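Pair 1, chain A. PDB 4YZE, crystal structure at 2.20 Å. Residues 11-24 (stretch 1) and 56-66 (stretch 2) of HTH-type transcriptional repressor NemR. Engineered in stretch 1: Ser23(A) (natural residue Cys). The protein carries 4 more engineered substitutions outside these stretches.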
# COMPACT_ATOMS: atom_id res chain seq x y z
N THR A 11 -19.43 -26.01 8.39
CA THR A 11 -18.03 -26.41 8.45
C THR A 11 -17.21 -25.62 7.43
O THR A 11 -16.15 -25.07 7.75
CB THR A 11 -17.87 -27.91 8.14
OG1 THR A 11 -18.72 -28.68 9.00
CG2 THR A 11 -16.42 -28.35 8.33
N ARG A 12 -17.72 -25.59 6.21
CA ARG A 12 -17.09 -24.83 5.13
C ARG A 12 -16.82 -23.37 5.52
O ARG A 12 -15.70 -22.89 5.36
CB ARG A 12 -17.96 -24.89 3.88
CG ARG A 12 -17.17 -24.82 2.60
CD ARG A 12 -18.09 -24.78 1.38
NE ARG A 12 -17.36 -24.40 0.18
CZ ARG A 12 -17.11 -23.14 -0.17
NH1 ARG A 12 -17.52 -22.14 0.61
NH2 ARG A 12 -16.45 -22.87 -1.29
N GLU A 13 -17.84 -22.68 6.04
CA GLU A 13 -17.66 -21.30 6.48
C GLU A 13 -16.65 -21.22 7.63
O GLU A 13 -15.85 -20.28 7.71
CB GLU A 13 -18.99 -20.67 6.92
CG GLU A 13 -19.92 -20.30 5.78
CD GLU A 13 -19.42 -19.11 4.96
OE1 GLU A 13 -19.02 -18.09 5.57
OE2 GLU A 13 -19.42 -19.20 3.72
N HIS A 14 -16.69 -22.22 8.51
CA HIS A 14 -15.77 -22.24 9.64
C HIS A 14 -14.32 -22.27 9.18
O HIS A 14 -13.50 -21.50 9.69
CB HIS A 14 -16.06 -23.42 10.56
CG HIS A 14 -15.24 -23.40 11.81
ND1 HIS A 14 -15.04 -22.24 12.55
CD2 HIS A 14 -14.56 -24.37 12.46
CE1 HIS A 14 -14.29 -22.52 13.59
NE2 HIS A 14 -13.98 -23.81 13.56
N LEU A 15 -14.00 -23.14 8.23
CA LEU A 15 -12.65 -23.20 7.66
C LEU A 15 -12.26 -21.85 7.02
O LEU A 15 -11.17 -21.33 7.25
CB LEU A 15 -12.54 -24.32 6.63
CG LEU A 15 -12.46 -25.76 7.14
CD1 LEU A 15 -12.67 -26.75 6.01
CD2 LEU A 15 -11.12 -26.03 7.82
N LEU A 16 -13.16 -21.30 6.21
CA LEU A 16 -12.87 -20.05 5.52
C LEU A 16 -12.60 -18.93 6.52
O LEU A 16 -11.62 -18.19 6.39
CB LEU A 16 -14.01 -19.68 4.58
CG LEU A 16 -14.18 -20.68 3.42
CD1 LEU A 16 -15.48 -20.43 2.67
CD2 LEU A 16 -12.98 -20.60 2.46
N ALA A 17 -13.43 -18.85 7.56
CA ALA A 17 -13.31 -17.81 8.59
C ALA A 17 -11.99 -17.92 9.33
O ALA A 17 -11.29 -16.93 9.53
CB ALA A 17 -14.48 -17.88 9.56
N THR A 18 -11.67 -19.14 9.76
CA THR A 18 -10.41 -19.41 10.44
C THR A 18 -9.24 -19.02 9.55
O THR A 18 -8.31 -18.35 10.00
CB THR A 18 -10.29 -20.89 10.80
OG1 THR A 18 -11.50 -21.33 11.43
CG2 THR A 18 -9.11 -21.11 11.74
N GLY A 19 -9.30 -19.43 8.28
CA GLY A 19 -8.25 -19.11 7.32
C GLY A 19 -8.05 -17.61 7.17
O GLY A 19 -6.91 -17.15 7.05
N GLU A 20 -9.14 -16.86 7.18
CA GLU A 20 -9.03 -15.41 7.05
C GLU A 20 -8.32 -14.81 8.26
O GLU A 20 -7.36 -14.05 8.09
CB GLU A 20 -10.41 -14.76 6.82
CG GLU A 20 -10.36 -13.23 6.74
CD GLU A 20 -11.61 -12.61 6.14
OE1 GLU A 20 -11.72 -11.37 6.19
OE2 GLU A 20 -12.46 -13.36 5.62
N GLN A 21 -8.75 -15.18 9.46
CA GLN A 21 -8.11 -14.70 10.69
C GLN A 21 -6.61 -14.98 10.69
O GLN A 21 -5.81 -14.09 11.00
CB GLN A 21 -8.77 -15.31 11.94
N LEU A 22 -6.22 -16.20 10.33
CA LEU A 22 -4.81 -16.60 10.32
C LEU A 22 -3.99 -15.91 9.23
O LEU A 22 -2.86 -15.49 9.49
CB LEU A 22 -4.69 -18.12 10.18
CG LEU A 22 -5.01 -18.98 11.40
CD1 LEU A 22 -4.99 -20.46 11.01
CD2 LEU A 22 -4.01 -18.71 12.51
N SER A 23 -4.54 -15.82 8.02
CA SER A 23 -3.90 -15.09 6.92
C SER A 23 -3.64 -13.65 7.33
O SER A 23 -2.58 -13.09 7.05
CB SER A 23 -4.80 -15.09 5.67
OG SER A 23 -4.85 -16.36 5.05
N LEU A 24 -4.63 -13.06 8.00
CA LEU A 24 -4.56 -11.66 8.39
C LEU A 24 -3.46 -11.47 9.42
O LEU A 24 -2.79 -10.43 9.44
CB LEU A 24 -5.91 -11.20 8.95
CG LEU A 24 -6.04 -9.74 9.40
CD1 LEU A 24 -5.70 -8.81 8.25
CD2 LEU A 24 -7.44 -9.45 9.92
N ALA A 56 -6.80 -23.60 -3.56
CA ALA A 56 -8.23 -23.53 -3.85
C ALA A 56 -8.96 -22.83 -2.70
O ALA A 56 -9.83 -21.96 -2.90
CB ALA A 56 -8.79 -24.93 -4.08
N PHE A 57 -8.58 -23.21 -1.49
CA PHE A 57 -9.11 -22.63 -0.27
C PHE A 57 -8.91 -21.11 -0.20
O PHE A 57 -9.83 -20.36 0.18
CB PHE A 57 -8.43 -23.30 0.92
CG PHE A 57 -8.75 -22.65 2.21
CD1 PHE A 57 -9.92 -22.96 2.88
CD2 PHE A 57 -7.88 -21.73 2.76
CE1 PHE A 57 -10.23 -22.37 4.08
CE2 PHE A 57 -8.18 -21.12 3.97
CZ PHE A 57 -9.35 -21.45 4.63
N GLY A 58 -7.71 -20.65 -0.56
CA GLY A 58 -7.42 -19.23 -0.58
C GLY A 58 -8.33 -18.44 -1.51
O GLY A 58 -8.77 -17.35 -1.17
N VAL A 59 -8.61 -18.99 -2.70
CA VAL A 59 -9.51 -18.33 -3.64
C VAL A 59 -10.90 -18.19 -3.04
O VAL A 59 -11.49 -17.10 -3.05
CB VAL A 59 -9.63 -19.09 -4.97
CG1 VAL A 59 -10.46 -18.27 -5.97
CG2 VAL A 59 -8.26 -19.37 -5.54
N ALA A 60 -11.42 -19.29 -2.50
CA ALA A 60 -12.71 -19.30 -1.82
C ALA A 60 -12.71 -18.32 -0.64
O ALA A 60 -13.69 -17.58 -0.44
CB ALA A 60 -13.06 -20.70 -1.36
N MET A 61 -11.61 -18.31 0.12
CA MET A 61 -11.46 -17.39 1.24
C MET A 61 -11.57 -15.94 0.77
O MET A 61 -12.35 -15.16 1.32
CB MET A 61 -10.11 -17.59 1.92
CG MET A 61 -9.83 -16.62 3.08
SD MET A 61 -8.18 -16.87 3.81
CE MET A 61 -7.16 -16.06 2.57
N LEU A 62 -10.81 -15.59 -0.26
CA LEU A 62 -10.80 -14.22 -0.73
C LEU A 62 -12.17 -13.85 -1.27
O LEU A 62 -12.67 -12.76 -0.99
CB LEU A 62 -9.73 -14.01 -1.81
CG LEU A 62 -8.28 -13.97 -1.34
CD1 LEU A 62 -7.34 -13.76 -2.51
CD2 LEU A 62 -8.11 -12.86 -0.34
N GLU A 63 -12.77 -14.76 -2.05
CA GLU A 63 -14.06 -14.48 -2.67
C GLU A 63 -15.09 -14.24 -1.59
O GLU A 63 -15.91 -13.34 -1.70
CB GLU A 63 -14.50 -15.62 -3.60
CG GLU A 63 -13.75 -15.65 -4.93
CD GLU A 63 -14.00 -16.92 -5.72
OE1 GLU A 63 -14.68 -17.83 -5.21
OE2 GLU A 63 -13.49 -17.01 -6.87
N ARG A 64 -15.02 -15.02 -0.52
CA ARG A 64 -15.90 -14.83 0.62
C ARG A 64 -15.65 -13.45 1.21
O ARG A 64 -16.58 -12.66 1.37
CB ARG A 64 -15.68 -15.92 1.68
CG ARG A 64 -16.38 -15.64 3.02
CD ARG A 64 -16.39 -16.87 3.92
NE ARG A 64 -17.06 -16.65 5.20
CZ ARG A 64 -16.49 -16.08 6.25
NH1 ARG A 64 -15.23 -15.65 6.19
NH2 ARG A 64 -17.18 -15.92 7.38
N HIS A 65 -14.39 -13.15 1.51
CA HIS A 65 -14.02 -11.87 2.09
C HIS A 65 -14.47 -10.67 1.25
O HIS A 65 -14.99 -9.70 1.79
CB HIS A 65 -12.51 -11.81 2.29
CG HIS A 65 -12.01 -10.44 2.60
ND1 HIS A 65 -11.92 -9.96 3.88
CD2 HIS A 65 -11.55 -9.46 1.80
CE1 HIS A 65 -11.44 -8.73 3.86
NE2 HIS A 65 -11.20 -8.40 2.61
N TYR A 66 -14.26 -10.71 -0.05
CA TYR A 66 -14.61 -9.56 -0.87
C TYR A 66 -16.12 -9.46 -1.07
O TYR A 66 -16.65 -8.37 -1.24
CB TYR A 66 -13.87 -9.55 -2.22
CG TYR A 66 -12.39 -9.24 -2.08
CD1 TYR A 66 -11.96 -8.00 -1.60
CD2 TYR A 66 -11.44 -10.18 -2.41
CE1 TYR A 66 -10.59 -7.72 -1.46
CE2 TYR A 66 -10.07 -9.92 -2.28
CZ TYR A 66 -9.66 -8.69 -1.80
OH TYR A 66 -8.30 -8.45 -1.68
O HOH W 1 -13.18 -15.36 3.96

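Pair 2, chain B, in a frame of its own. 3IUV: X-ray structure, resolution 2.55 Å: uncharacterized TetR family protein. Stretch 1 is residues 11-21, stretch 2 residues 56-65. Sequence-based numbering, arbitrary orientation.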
# COMPACT_ATOMS: atom_id res chain seq x y z
N ARG B 11 21.04 -20.32 -12.56
CA ARG B 11 19.87 -20.92 -13.14
C ARG B 11 18.66 -20.33 -12.43
O ARG B 11 17.79 -19.74 -13.06
CB ARG B 11 19.90 -22.43 -12.95
CG ARG B 11 18.53 -23.01 -12.65
CD ARG B 11 17.70 -23.22 -13.90
NE ARG B 11 18.09 -22.34 -14.99
CZ ARG B 11 18.62 -22.77 -16.14
NH1 ARG B 11 18.80 -24.07 -16.36
NH2 ARG B 11 18.94 -21.89 -17.07
N ARG B 12 18.64 -20.46 -11.10
CA ARG B 12 17.47 -20.09 -10.31
C ARG B 12 17.28 -18.57 -10.20
O ARG B 12 16.17 -18.08 -9.97
CB ARG B 12 17.51 -20.75 -8.92
CG ARG B 12 18.09 -19.92 -7.79
CD ARG B 12 17.53 -20.36 -6.42
NE ARG B 12 17.38 -19.22 -5.50
CZ ARG B 12 16.46 -19.12 -4.54
NH1 ARG B 12 16.41 -18.03 -3.78
NH2 ARG B 12 15.58 -20.08 -4.34
N GLN B 13 18.36 -17.83 -10.38
CA GLN B 13 18.30 -16.39 -10.39
C GLN B 13 17.57 -15.91 -11.64
O GLN B 13 16.67 -15.06 -11.57
CB GLN B 13 19.71 -15.82 -10.37
CG GLN B 13 19.76 -14.32 -10.18
CD GLN B 13 19.12 -13.89 -8.88
OE1 GLN B 13 19.32 -14.53 -7.83
NE2 GLN B 13 18.34 -12.82 -8.93
N ARG B 14 18.00 -16.44 -12.78
CA ARG B 14 17.39 -16.09 -14.05
C ARG B 14 15.91 -16.27 -13.91
O ARG B 14 15.13 -15.44 -14.38
CB ARG B 14 17.90 -17.00 -15.16
CG ARG B 14 19.26 -16.63 -15.71
CD ARG B 14 19.69 -17.65 -16.73
NE ARG B 14 18.58 -18.04 -17.59
CZ ARG B 14 18.67 -18.95 -18.56
NH1 ARG B 14 19.83 -19.56 -18.78
NH2 ARG B 14 17.61 -19.26 -19.30
N ILE B 15 15.54 -17.36 -13.25
CA ILE B 15 14.13 -17.68 -13.02
C ILE B 15 13.42 -16.59 -12.19
O ILE B 15 12.44 -15.99 -12.64
CB ILE B 15 13.94 -19.11 -12.43
CG1 ILE B 15 14.23 -20.17 -13.51
CG2 ILE B 15 12.54 -19.28 -11.80
CD1 ILE B 15 14.14 -21.60 -13.03
N ILE B 16 13.93 -16.33 -10.99
CA ILE B 16 13.36 -15.32 -10.10
C ILE B 16 13.25 -13.96 -10.77
O ILE B 16 12.23 -13.27 -10.66
CB ILE B 16 14.21 -15.18 -8.85
CG1 ILE B 16 14.13 -16.47 -8.04
CG2 ILE B 16 13.76 -13.97 -8.05
CD1 ILE B 16 15.04 -16.49 -6.83
N ASP B 17 14.32 -13.58 -11.48
CA ASP B 17 14.36 -12.30 -12.16
C ASP B 17 13.26 -12.23 -13.18
O ASP B 17 12.58 -11.22 -13.33
CB ASP B 17 15.71 -12.10 -12.83
CG ASP B 17 16.80 -11.75 -11.83
OD1 ASP B 17 16.51 -11.00 -10.86
OD2 ASP B 17 17.95 -12.21 -12.00
N ALA B 18 13.07 -13.33 -13.89
CA ALA B 18 12.02 -13.43 -14.88
C ALA B 18 10.66 -13.31 -14.23
O ALA B 18 9.79 -12.61 -14.73
CB ALA B 18 12.15 -14.75 -15.65
N ALA B 19 10.47 -14.00 -13.10
CA ALA B 19 9.23 -13.91 -12.36
C ALA B 19 9.02 -12.44 -12.07
O ALA B 19 7.93 -11.89 -12.28
CB ALA B 19 9.34 -14.66 -11.06
N ILE B 20 10.09 -11.81 -11.61
CA ILE B 20 10.10 -10.39 -11.34
C ILE B 20 9.57 -9.60 -12.54
O ILE B 20 8.63 -8.82 -12.40
CB ILE B 20 11.52 -9.93 -10.89
CG1 ILE B 20 11.59 -9.91 -9.36
CG2 ILE B 20 11.87 -8.56 -11.46
CD1 ILE B 20 13.01 -9.85 -8.78
N ARG B 21 10.13 -9.81 -13.72
CA ARG B 21 9.71 -9.03 -14.88
C ARG B 21 8.27 -9.34 -15.31
O ARG B 21 7.52 -8.43 -15.69
CB ARG B 21 10.67 -9.23 -16.05
CG ARG B 21 12.10 -8.85 -15.71
CD ARG B 21 12.99 -9.01 -16.93
NE ARG B 21 12.67 -10.23 -17.65
CZ ARG B 21 13.13 -11.44 -17.33
NH1 ARG B 21 13.92 -11.59 -16.27
NH2 ARG B 21 12.79 -12.50 -18.05
N ASP B 56 6.44 -20.33 -3.64
CA ASP B 56 7.88 -20.28 -3.49
C ASP B 56 8.46 -19.34 -4.52
O ASP B 56 9.39 -18.59 -4.24
CB ASP B 56 8.46 -21.67 -3.65
CG ASP B 56 7.68 -22.70 -2.90
OD1 ASP B 56 7.38 -23.77 -3.48
OD2 ASP B 56 7.33 -22.41 -1.74
N LEU B 57 7.89 -19.37 -5.71
CA LEU B 57 8.34 -18.44 -6.73
C LEU B 57 8.04 -17.00 -6.29
O LEU B 57 8.95 -16.18 -6.19
CB LEU B 57 7.71 -18.75 -8.08
CG LEU B 57 8.64 -18.38 -9.23
CD1 LEU B 57 7.82 -18.07 -10.46
CD2 LEU B 57 9.51 -17.18 -8.85
N MSE B 58 6.78 -16.69 -5.99
CA MSE B 58 6.45 -15.36 -5.49
C MSE B 58 7.15 -15.05 -4.18
O MSE B 58 7.40 -13.89 -3.86
CB MSE B 58 4.94 -15.19 -5.31
CG MSE B 58 4.19 -15.19 -6.62
SE MSE B 58 2.35 -14.61 -6.43
CE MSE B 58 1.56 -15.75 -7.83
N VAL B 59 7.44 -16.09 -3.40
CA VAL B 59 8.07 -15.87 -2.10
C VAL B 59 9.51 -15.49 -2.28
O VAL B 59 10.00 -14.56 -1.64
CB VAL B 59 8.01 -17.10 -1.18
CG1 VAL B 59 8.80 -16.82 0.12
CG2 VAL B 59 6.56 -17.45 -0.87
N ALA B 60 10.20 -16.23 -3.15
CA ALA B 60 11.57 -15.90 -3.48
C ALA B 60 11.53 -14.56 -4.19
O ALA B 60 12.26 -13.64 -3.83
CB ALA B 60 12.17 -16.97 -4.38
N ALA B 61 10.64 -14.45 -5.17
CA ALA B 61 10.52 -13.25 -5.98
C ALA B 61 10.55 -11.98 -5.12
O ALA B 61 11.26 -11.02 -5.42
CB ALA B 61 9.26 -13.30 -6.81
N LEU B 62 9.78 -11.99 -4.03
CA LEU B 62 9.74 -10.83 -3.16
C LEU B 62 10.94 -10.72 -2.23
O LEU B 62 11.61 -9.70 -2.18
CB LEU B 62 8.44 -10.80 -2.37
CG LEU B 62 8.33 -9.61 -1.43
CD1 LEU B 62 9.07 -9.88 -0.13
CD2 LEU B 62 8.85 -8.34 -2.09
N ARG B 63 11.20 -11.77 -1.46
CA ARG B 63 12.32 -11.76 -0.53
C ARG B 63 13.56 -11.14 -1.18
O ARG B 63 14.39 -10.54 -0.50
CB ARG B 63 12.62 -13.17 -0.00
CG ARG B 63 13.63 -13.25 1.15
CD ARG B 63 13.41 -14.52 1.98
NE ARG B 63 12.19 -14.45 2.77
CZ ARG B 63 11.46 -15.50 3.14
NH1 ARG B 63 11.82 -16.73 2.77
NH2 ARG B 63 10.36 -15.32 3.87
N GLN B 64 13.67 -11.27 -2.50
CA GLN B 64 14.73 -10.60 -3.25
C GLN B 64 14.53 -9.10 -3.21
O GLN B 64 15.46 -8.35 -2.91
CB GLN B 64 14.79 -11.06 -4.71
CG GLN B 64 15.51 -10.05 -5.60
CD GLN B 64 16.25 -10.69 -6.77
OE1 GLN B 64 16.80 -11.80 -6.66
NE2 GLN B 64 16.29 -9.99 -7.90
N ALA B 65 13.32 -8.65 -3.53
CA ALA B 65 12.98 -7.25 -3.34
C ALA B 65 13.42 -6.83 -1.95
O ALA B 65 14.29 -5.97 -1.80
CB ALA B 65 11.49 -7.03 -3.50

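Two helices that cross almost at right angles touch over a small patch, and what fills that patch can vary widely while the backbone hardly moves. Pairs 1 and 2 illustrate this. In each, the N-to-C directions of the helices make an angle of 87°, with axes 9.4 Å apart at closest approach in pair 1 and 9.0 Å in pair 2, and the central backbone superposes with an RMSD of 0.4 Å. The nearest CA atoms also belong to matched residues: the CA atoms of Leu16(A) and Met61(A) lie 5.2 Å apart, those of Ile16(B) and Ala61(B) 5.4 Å.

Some positions keep their role. Leu16(A) sits among Phe57(A), Ala60(A), Met61(A) and Arg64(A), its CD2 3.8 Å from CB of Ala60(A). Its match, Ile16(B), brings CD1 equally close, 3.8 Å, to CB of Ala60(B). The alanine, pointing toward the partner helix in both pairs, packs against the branched residue.

Elsewhere, bulk is redistributed. Gly19(A) leaves room for Phe57(A), whose ring edge meets the bare backbone, CZ lying 3.7 Å from CA of Gly19(A); a CB there would clash with that same CZ. At the matched positions, Ala19(B) does carry a methyl group, and the partner is the smaller Leu57(B), whose CD2 approaches CB of Ala19(B) to 3.4 Å. Met61(A) likewise reaches across the glycine, with SD 3.4 Å from C of Gly19(A) and CE 3.4 Å from OG of the engineered Ser23(A). Its counterpart Ala61(B) is short, and its CB stays 4.5 Å from CB of Ala19(B).

The polar contacts change as well. Arg64(A) lies among Glu13(A), Leu16(A), Ala17(A) and Glu20(A), and its NE makes a very short hydrogen bond, within a salt bridge, to OE1 of Glu13(A) at 2.5 Å. A long salt bridge joins its NH1 to OE2 of Glu20(A) at 3.6 Å, and a water that accepts from NH1 donates to this OE2 and to O of Met61(A). OE1 of Glu20(A) also accepts a hydrogen bond from ND1 of His65(A) at 2.7 Å; the matched Ile20(B) and Ala65(B) have no polar side-chain atoms for such a bond. Gln64(B) fills the matched pocket without charge, using both ends of its amide: OE1 accepts from NE2 of Gln13(B) at 2.9 Å, while NE2 donates to OD1 of Asp17(B), the match of Ala17(A), at 3.1 Å. Ile20(B) brings its CD1 to 3.4 Å from NE2 of Gln64(B). One crossing thus accommodates either an arginine paired with carboxylates or a glutamine bonded to an amide and a carboxylate.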